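Local coordinates for protein possible galactose mutarotase (Streptomyces platensis subsp. rosaceus, PDB 4RNL) that is of unknown function but, as a member of the aldose 1-epimerase family, probably interconverts the anomers of an aldose sugar such as galactose, at residues Y85-D97 against P313-R327. Sequence-based numbering, arbitrary orientation.
Sequences YANRIAGASFVLD and PDSPNRPDFPSTVLR. With PO4 (phosphate ion), chain I.
The CA atoms approach most closely at Ile89 and Asp314, 4.5 Å apart, and a weak hydrogen bond joins Asp314 N to Arg88 O. Asp314 folds its carboxylate back, and OD1 takes two donors. Ala90 N reaches OD1 from above the carboxylate plane at 2.9 Å. Asn317 ND2 donates a hydrogen bond to the same oxygen on its syn side, 18° out of that plane. The other N-H of this amide runs to Ser93 O, with ND2 3.0 Å away and the acceptor in the amide plane. Asn317 OD1 takes a water that also links Val95 N and Pro316 O. Replacing Asn317 by alanine is likely to leave Ser93 O without this donor and cost Asp314 OD1 one of its two bonds.

Pro316 packs against Tyr85, Ile89 and Phe94. Its CG lies off-centre over the Tyr85 ring in a CH-pi contact, and its CB is 3.7 Å from Phe94 CG. With CG of Tyr85 anti to the backbone N (chi1 -170°), the phenol extends to Ser315, where Ser315 N donates to Tyr85 OH at 3.1 Å. Val176 of strand 175-176 also touches Phe94 and Pro316.

Farther along, Leu96 CD1 packs on Val325 CG2. Arg327 grips Asp97 end-on in a bidentate salt bridge, NH1 to OD2 at 2.9 Å and NH2 to OD1, the two planes 15° apart. The loop after strand 305-310 thus packs on residues 85-90 and strand 93-96. Asn87 (weakly) and Arg88 hydrogen-bond a bound glycerol, consistent with the sugar site of the aldose 1-epimerase beta-sandwich.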
ATOM      1  N   TYR A  85      11.358  -0.421  -3.576  1.00 10.80           N
ATOM      2  CA  TYR A  85      10.916  -1.799  -3.809  1.00  9.93           C
ATOM      3  C   TYR A  85      10.062  -2.281  -2.643  1.00  9.65           C
ATOM      4  O   TYR A  85      10.552  -2.442  -1.524  1.00 13.17           O
ATOM      5  CB  TYR A  85      12.093  -2.768  -4.087  1.00 10.13           C
ATOM      6  CG  TYR A  85      11.564  -4.111  -4.561  1.00 11.63           C
ATOM      7  CD1 TYR A  85      11.171  -5.081  -3.649  1.00 12.41           C
ATOM      8  CD2 TYR A  85      11.395  -4.377  -5.918  1.00 14.02           C
ATOM      9  CE1 TYR A  85      10.637  -6.277  -4.062  1.00 15.94           C
ATOM     10  CE2 TYR A  85      10.864  -5.578  -6.350  1.00 12.51           C
ATOM     11  CZ  TYR A  85      10.484  -6.524  -5.410  1.00 14.81           C
ATOM     12  OH  TYR A  85       9.945  -7.725  -5.809  1.00 15.95           O
ATOM     13  N   ALA A  86       8.781  -2.514  -2.910  1.00 11.58           N
ATOM     14  CA  ALA A  86       7.854  -2.924  -1.855  1.00 12.36           C
ATOM     15  C   ALA A  86       8.041  -4.400  -1.550  1.00 12.14           C
ATOM     16  O   ALA A  86       8.254  -5.213  -2.455  1.00 16.11           O
ATOM     17  CB  ALA A  86       6.418  -2.652  -2.258  1.00 13.50           C
ATOM     18  N   ASN A  87       7.912  -4.734  -0.271  1.00 11.15           N
ATOM     19  CA  ASN A  87       8.181  -6.078   0.242  1.00 10.90           C
ATOM     20  C   ASN A  87       9.669  -6.454   0.231  1.00 10.79           C
ATOM     21  O   ASN A  87      10.536  -5.577   0.302  1.00 15.97           O
ATOM     22  CB  ASN A  87       7.304  -7.138  -0.434  1.00 14.26           C
ATOM     23  CG  ASN A  87       6.892  -8.228   0.524  1.00 18.17           C
ATOM     24  OD1 ASN A  87       7.588  -9.228   0.661  1.00 21.10           O
ATOM     25  ND2 ASN A  87       5.779  -8.017   1.235  1.00 21.49           N
ATOM     26  N   ARG A  88       9.967  -7.746   0.150  1.00 11.37           N
ATOM     27  CA  ARG A  88      11.296  -8.226   0.515  1.00 13.53           C
ATOM     28  C   ARG A  88      12.186  -8.589  -0.662  1.00 13.43           C
ATOM     29  O   ARG A  88      11.721  -9.134  -1.667  1.00 16.13           O
ATOM     30  CB  ARG A  88      11.174  -9.437   1.454  1.00 16.37           C
ATOM     31  CG  ARG A  88      10.518  -9.107   2.775  1.00 15.57           C
ATOM     32  CD  ARG A  88      10.373 -10.313   3.687  1.00 14.35           C
ATOM     33  NE  ARG A  88       9.956  -9.856   5.017  1.00 17.96           N
ATOM     34  CZ  ARG A  88       8.697  -9.600   5.353  1.00 27.46           C
ATOM     35  NH1 ARG A  88       7.724  -9.789   4.470  1.00 23.37           N
ATOM     36  NH2 ARG A  88       8.405  -9.155   6.571  1.00 26.33           N
ATOM     37  N   ILE A  89      13.473  -8.292  -0.512  1.00 13.91           N
ATOM     38  CA  ILE A  89      14.500  -8.790  -1.419  1.00 11.53           C
ATOM     39  C   ILE A  89      15.430  -9.649  -0.582  1.00 13.54           C
ATOM     40  O   ILE A  89      16.038  -9.171   0.382  1.00 14.05           O
ATOM     41  CB  ILE A  89      15.282  -7.636  -2.074  1.00 11.17           C
ATOM     42  CG1 ILE A  89      14.348  -6.816  -2.970  1.00 11.46           C
ATOM     43  CG2 ILE A  89      16.486  -8.178  -2.877  1.00 11.60           C
ATOM     44  CD1 ILE A  89      14.987  -5.529  -3.537  1.00 11.39           C
ATOM     45  N   ALA A  90      15.514 -10.926  -0.931  1.00 13.85           N
ATOM     46  CA  ALA A  90      16.256 -11.890  -0.128  1.00 16.40           C
ATOM     47  C   ALA A  90      17.730 -11.509   0.004  1.00 18.36           C
ATOM     48  O   ALA A  90      18.389 -11.163  -0.984  1.00 15.56           O
ATOM     49  CB  ALA A  90      16.106 -13.286  -0.712  1.00 15.36           C
ATOM     50  N   GLY A  91      18.233 -11.556   1.234  1.00 17.66           N
ATOM     51  CA  GLY A  91      19.645 -11.336   1.505  1.00 20.32           C
ATOM     52  C   GLY A  91      20.096  -9.902   1.310  1.00 17.86           C
ATOM     53  O   GLY A  91      21.301  -9.625   1.321  1.00 16.72           O
ATOM     54  N   ALA A  92      19.134  -8.998   1.132  1.00 15.57           N
ATOM     55  CA  ALA A  92      19.424  -7.586   0.881  1.00 14.56           C
ATOM     56  C   ALA A  92      20.406  -7.442  -0.273  1.00 19.57           C
ATOM     57  O   ALA A  92      21.328  -6.624  -0.222  1.00 18.36           O
ATOM     58  CB  ALA A  92      19.976  -6.911   2.139  1.00 14.43           C
ATOM     59  N   SER A  93      20.204  -8.244  -1.314  1.00 16.23           N
ATOM     60  CA  SER A  93      21.109  -8.248  -2.453  1.00 18.04           C
ATOM     61  C   SER A  93      20.404  -8.785  -3.690  1.00 18.67           C
ATOM     62  O   SER A  93      19.543  -9.658  -3.584  1.00 17.60           O
ATOM     63  CB  SER A  93      22.319  -9.127  -2.145  1.00 22.73           C
ATOM     64  OG  SER A  93      23.261  -9.065  -3.196  1.00 27.55           O
ATOM     65  N   PHE A  94      20.772  -8.269  -4.863  1.00 16.28           N
ATOM     66  CA  PHE A  94      20.290  -8.830  -6.129  1.00 13.57           C
ATOM     67  C   PHE A  94      21.260  -8.500  -7.260  1.00 18.23           C
ATOM     68  O   PHE A  94      22.128  -7.644  -7.106  1.00 19.31           O
ATOM     69  CB  PHE A  94      18.863  -8.355  -6.458  1.00 14.19           C
ATOM     70  CG  PHE A  94      18.744  -6.870  -6.701  1.00 16.76           C
ATOM     71  CD1 PHE A  94      18.615  -5.988  -5.641  1.00 15.35           C
ATOM     72  CD2 PHE A  94      18.750  -6.362  -7.994  1.00 18.85           C
ATOM     73  CE1 PHE A  94      18.491  -4.622  -5.866  1.00 15.20           C
ATOM     74  CE2 PHE A  94      18.633  -4.996  -8.229  1.00 18.56           C
ATOM     75  CZ  PHE A  94      18.504  -4.127  -7.164  1.00 14.32           C
ATOM     76  N   VAL A  95      21.123  -9.202  -8.383  1.00 15.34           N
ATOM     77  CA  VAL A  95      21.962  -8.953  -9.546  1.00 18.87           C
ATOM     78  C   VAL A  95      21.140  -8.295 -10.646  1.00 22.87           C
ATOM     79  O   VAL A  95      20.030  -8.732 -10.952  1.00 17.97           O
ATOM     80  CB  VAL A  95      22.606 -10.256 -10.066  1.00 19.22           C
ATOM     81  CG1 VAL A  95      23.445  -9.998 -11.322  1.00 21.16           C
ATOM     82  CG2 VAL A  95      23.470 -10.874  -8.994  1.00 18.37           C
ATOM     83  N   LEU A  96      21.677  -7.226 -11.225  1.00 16.86           N
ATOM     84  CA  LEU A  96      21.028  -6.583 -12.362  1.00 17.53           C
ATOM     85  C   LEU A  96      22.094  -6.255 -13.386  1.00 19.15           C
ATOM     86  O   LEU A  96      23.088  -5.590 -13.076  1.00 19.69           O
ATOM     87  CB  LEU A  96      20.271  -5.318 -11.931  1.00 17.01           C
ATOM     88  CG  LEU A  96      19.572  -4.539 -13.047  1.00 21.52           C
ATOM     89  CD1 LEU A  96      18.551  -5.402 -13.760  1.00 23.73           C
ATOM     90  CD2 LEU A  96      18.909  -3.273 -12.505  1.00 21.26           C
ATOM     91  N   ASP A  97      21.889  -6.744 -14.603  1.00 20.14           N
ATOM     92  CA  ASP A  97      22.864  -6.611 -15.681  1.00 26.92           C
ATOM     93  C   ASP A  97      24.287  -6.947 -15.243  1.00 22.32           C
ATOM     94  O   ASP A  97      25.215  -6.176 -15.491  1.00 25.31           O
ATOM     95  CB  ASP A  97      22.807  -5.213 -16.300  1.00 28.30           C
ATOM     96  CG  ASP A  97      21.450  -4.896 -16.901  1.00 32.31           C
ATOM     97  OD1 ASP A  97      20.664  -5.839 -17.137  1.00 30.03           O
ATOM     98  OD2 ASP A  97      21.174  -3.701 -17.140  1.00 37.11           O
ATOM     99  N   PRO A 313       6.970 -10.696  -4.101  1.00 12.04           N
ATOM    100  CA  PRO A 313       8.154 -10.615  -3.233  1.00 14.09           C
ATOM    101  C   PRO A 313       9.370 -11.255  -3.885  1.00 12.60           C
ATOM    102  O   PRO A 313       9.232 -12.285  -4.551  1.00 13.86           O
ATOM    103  CB  PRO A 313       7.744 -11.435  -2.003  1.00 14.39           C
ATOM    104  CG  PRO A 313       6.248 -11.290  -1.952  1.00 15.49           C
ATOM    105  CD  PRO A 313       5.801 -11.255  -3.393  1.00 12.27           C
ATOM    106  N   ASP A 314      10.534 -10.635  -3.696  1.00 12.14           N
ATOM    107  CA  ASP A 314      11.820 -11.173  -4.139  1.00 13.93           C
ATOM    108  C   ASP A 314      11.960 -11.273  -5.659  1.00 12.44           C
ATOM    109  O   ASP A 314      12.776 -12.043  -6.159  1.00 15.62           O
ATOM    110  CB  ASP A 314      12.118 -12.535  -3.488  1.00 15.66           C
ATOM    111  CG  ASP A 314      13.602 -12.870  -3.501  1.00 19.35           C
ATOM    112  OD1 ASP A 314      14.414 -11.921  -3.411  1.00 16.46           O
ATOM    113  OD2 ASP A 314      13.965 -14.066  -3.613  1.00 22.03           O
ATOM    114  N   SER A 315      11.173 -10.494  -6.396  1.00 12.53           N
ATOM    115  CA  SER A 315      11.261 -10.537  -7.866  1.00 14.15           C
ATOM    116  C   SER A 315      12.649 -10.248  -8.450  1.00 11.96           C
ATOM    117  O   SER A 315      13.029 -10.869  -9.457  1.00 14.83           O
ATOM    118  CB  SER A 315      10.201  -9.633  -8.513  1.00 14.53           C
ATOM    119  OG  SER A 315       8.889 -10.093  -8.199  1.00 14.98           O
ATOM    120  N   PRO A 316      13.429  -9.334  -7.833  1.00 12.10           N
ATOM    121  CA  PRO A 316      14.767  -9.119  -8.400  1.00 14.35           C
ATOM    122  C   PRO A 316      15.680 -10.347  -8.326  1.00 16.80           C
ATOM    123  O   PRO A 316      16.720 -10.377  -8.985  1.00 16.82           O
ATOM    124  CB  PRO A 316      15.326  -7.982  -7.535  1.00 12.98           C
ATOM    125  CG  PRO A 316      14.100  -7.209  -7.132  1.00 12.11           C
ATOM    126  CD  PRO A 316      13.099  -8.297  -6.831  1.00 12.71           C
ATOM    127  N   ASN A 317      15.297 -11.348  -7.540  1.00 13.22           N
ATOM    128  CA  ASN A 317      16.052 -12.600  -7.481  1.00 17.70           C
ATOM    129  C   ASN A 317      15.304 -13.767  -8.106  1.00 14.77           C
ATOM    130  O   ASN A 317      15.741 -14.911  -8.012  1.00 16.67           O
ATOM    131  CB  ASN A 317      16.385 -12.939  -6.024  1.00 16.83           C
ATOM    132  CG  ASN A 317      17.461 -12.050  -5.460  1.00 17.55           C
ATOM    133  OD1 ASN A 317      18.511 -11.864  -6.085  1.00 17.93           O
ATOM    134  ND2 ASN A 317      17.206 -11.473  -4.281  1.00 16.33           N
ATOM    135  N   ARG A 318      14.169 -13.472  -8.735  1.00 15.34           N
ATOM    136  CA  ARG A 318      13.290 -14.496  -9.292  1.00 16.35           C
ATOM    137  C   ARG A 318      12.885 -14.144 -10.722  1.00 14.69           C
ATOM    138  O   ARG A 318      11.862 -13.490 -10.937  1.00 14.23           O
ATOM    139  CB  ARG A 318      12.033 -14.628  -8.421  1.00 14.06           C
ATOM    140  CG  ARG A 318      12.283 -15.225  -7.038  1.00 17.36           C
ATOM    141  CD  ARG A 318      12.684 -16.700  -7.129  1.00 17.49           C
ATOM    142  NE  ARG A 318      11.630 -17.547  -7.696  1.00 17.46           N
ATOM    143  CZ  ARG A 318      10.807 -18.307  -6.977  1.00 18.55           C
ATOM    144  NH1 ARG A 318       9.880 -19.044  -7.574  1.00 17.50           N
ATOM    145  NH2 ARG A 318      10.905 -18.324  -5.654  1.00 18.12           N
ATOM    146  N   PRO A 319      13.684 -14.577 -11.712  1.00 18.01           N
ATOM    147  CA  PRO A 319      13.380 -14.195 -13.093  1.00 21.78           C
ATOM    148  C   PRO A 319      12.108 -14.866 -13.618  1.00 23.72           C
ATOM    149  O   PRO A 319      11.604 -14.463 -14.668  1.00 21.21           O
ATOM    150  CB  PRO A 319      14.607 -14.688 -13.881  1.00 22.08           C
ATOM    151  CG  PRO A 319      15.672 -14.906 -12.867  1.00 28.72           C
ATOM    152  CD  PRO A 319      14.957 -15.308 -11.607  1.00 22.87           C
ATOM    153  N   ASP A 320      11.589 -15.856 -12.895  1.00 17.88           N
ATOM    154  CA  ASP A 320      10.327 -16.479 -13.288  1.00 18.80           C
ATOM    155  C   ASP A 320       9.099 -15.632 -12.932  1.00 18.95           C
ATOM    156  O   ASP A 320       7.997 -15.891 -13.427  1.00 18.88           O
ATOM    157  CB  ASP A 320      10.200 -17.886 -12.692  1.00 18.95           C
ATOM    158  CG  ASP A 320      10.369 -17.907 -11.178  1.00 23.00           C
ATOM    159  OD1 ASP A 320      11.272 -17.210 -10.661  1.00 19.95           O
ATOM    160  OD2 ASP A 320       9.613 -18.641 -10.501  1.00 20.32           O
ATOM    161  N   PHE A 321       9.288 -14.632 -12.075  1.00 15.65           N
ATOM    162  CA  PHE A 321       8.202 -13.734 -11.680  1.00 15.39           C
ATOM    163  C   PHE A 321       8.115 -12.552 -12.664  1.00 16.53           C
ATOM    164  O   PHE A 321       9.122 -12.171 -13.254  1.00 15.32           O
ATOM    165  CB  PHE A 321       8.470 -13.187 -10.266  1.00 13.64           C
ATOM    166  CG  PHE A 321       8.347 -14.216  -9.151  1.00 12.41           C
ATOM    167  CD1 PHE A 321       7.908 -15.515  -9.396  1.00 14.12           C
ATOM    168  CD2 PHE A 321       8.646 -13.846  -7.837  1.00 13.25           C
ATOM    169  CE1 PHE A 321       7.791 -16.440  -8.347  1.00 16.84           C
ATOM    170  CE2 PHE A 321       8.534 -14.749  -6.790  1.00 11.92           C
ATOM    171  CZ  PHE A 321       8.106 -16.052  -7.042  1.00 18.48           C
ATOM    172  N   PRO A 322       6.923 -11.947 -12.823  1.00 14.42           N
ATOM    173  CA  PRO A 322       6.786 -10.744 -13.664  1.00 14.37           C
ATOM    174  C   PRO A 322       7.862  -9.702 -13.342  1.00 13.94           C
ATOM    175  O   PRO A 322       8.098  -9.407 -12.166  1.00 14.87           O
ATOM    176  CB  PRO A 322       5.389 -10.227 -13.306  1.00 14.99           C
ATOM    177  CG  PRO A 322       4.637 -11.468 -12.936  1.00 18.86           C
ATOM    178  CD  PRO A 322       5.645 -12.326 -12.200  1.00 15.95           C
ATOM    179  N   SER A 323       8.527  -9.188 -14.376  1.00 11.73           N
ATOM    180  CA  SER A 323       9.730  -8.365 -14.204  1.00 11.78           C
ATOM    181  C   SER A 323       9.425  -7.062 -13.477  1.00 16.34           C
ATOM    182  O   SER A 323       8.429  -6.405 -13.761  1.00 13.10           O
ATOM    183  CB  SER A 323      10.351  -8.037 -15.558  1.00 16.49           C
ATOM    184  OG  SER A 323      11.532  -7.253 -15.414  1.00 16.36           O
ATOM    185  N   THR A 324      10.291  -6.693 -12.540  1.00 12.35           N
ATOM    186  CA  THR A 324      10.210  -5.374 -11.917  1.00 11.28           C
ATOM    187  C   THR A 324      11.301  -4.435 -12.440  1.00 14.62           C
ATOM    188  O   THR A 324      11.503  -3.350 -11.892  1.00 12.60           O
ATOM    189  CB  THR A 324      10.316  -5.478 -10.395  1.00 12.29           C
ATOM    190  OG1 THR A 324      11.579  -6.055 -10.042  1.00 13.33           O
ATOM    191  CG2 THR A 324       9.197  -6.367  -9.852  1.00 10.58           C
ATOM    192  N   VAL A 325      11.998  -4.837 -13.500  1.00 14.99           N
ATOM    193  CA  VAL A 325      13.080  -4.004 -14.040  1.00 12.85           C
ATOM    194  C   VAL A 325      12.517  -2.801 -14.804  1.00 15.90           C
ATOM    195  O   VAL A 325      11.517  -2.920 -15.520  1.00 17.39           O
ATOM    196  CB  VAL A 325      14.026  -4.841 -14.944  1.00 16.08           C
ATOM    197  CG1 VAL A 325      15.102  -3.963 -15.612  1.00 14.43           C
ATOM    198  CG2 VAL A 325      14.681  -5.922 -14.125  1.00 13.47           C
ATOM    199  N   LEU A 326      13.141  -1.638 -14.627  1.00 13.71           N
ATOM    200  CA  LEU A 326      12.816  -0.457 -15.429  1.00 14.44           C
ATOM    201  C   LEU A 326      14.107   0.048 -16.070  1.00 19.17           C
ATOM    202  O   LEU A 326      15.143   0.120 -15.404  1.00 17.92           O
ATOM    203  CB  LEU A 326      12.193   0.646 -14.569  1.00 13.17           C
ATOM    204  CG  LEU A 326      11.807   1.920 -15.326  1.00 17.52           C
ATOM    205  CD1 LEU A 326      10.644   1.639 -16.279  1.00 19.47           C
ATOM    206  CD2 LEU A 326      11.461   3.062 -14.378  1.00 16.63           C
ATOM    207  N   ARG A 327      14.047   0.384 -17.358  1.00 16.85           N
ATOM    208  CA  ARG A 327      15.224   0.830 -18.097  1.00 17.88           C
ATOM    209  C   ARG A 327      15.022   2.226 -18.666  1.00 16.62           C
ATOM    210  O   ARG A 327      13.887   2.663 -18.826  1.00 19.58           O
ATOM    211  CB  ARG A 327      15.543  -0.162 -19.213  1.00 18.00           C
ATOM    212  CG  ARG A 327      16.000  -1.497 -18.687  1.00 19.70           C
ATOM    213  CD  ARG A 327      16.326  -2.475 -19.801  1.00 24.24           C
ATOM    214  NE  ARG A 327      16.594  -3.786 -19.219  1.00 22.98           N
ATOM    215  CZ  ARG A 327      17.751  -4.122 -18.660  1.00 20.44           C
ATOM    216  NH1 ARG A 327      18.754  -3.253 -18.633  1.00 19.19           N
ATOM    217  NH2 ARG A 327      17.909  -5.327 -18.134  1.00 24.46           N
TER
HETATM  218  P   PO4 I 405       8.744 -11.449 -17.508  0.63 37.30           P
HETATM  219  O1  PO4 I 405      10.226 -11.235 -17.710  0.63 24.74           O
HETATM  220  O2  PO4 I 405       8.134 -11.950 -18.797  0.63 39.37           O
HETATM  221  O3  PO4 I 405       8.063 -10.155 -17.114  0.63 18.36           O
HETATM  222  O4  PO4 I 405       8.558 -12.488 -16.425  0.63 42.29           O
HETATM  223  O   HOH W   1      17.233  -8.300 -10.785  1.00 19.92           O
HETATM  224  O   HOH W   2      19.476 -11.536  -8.580  1.00 20.41           O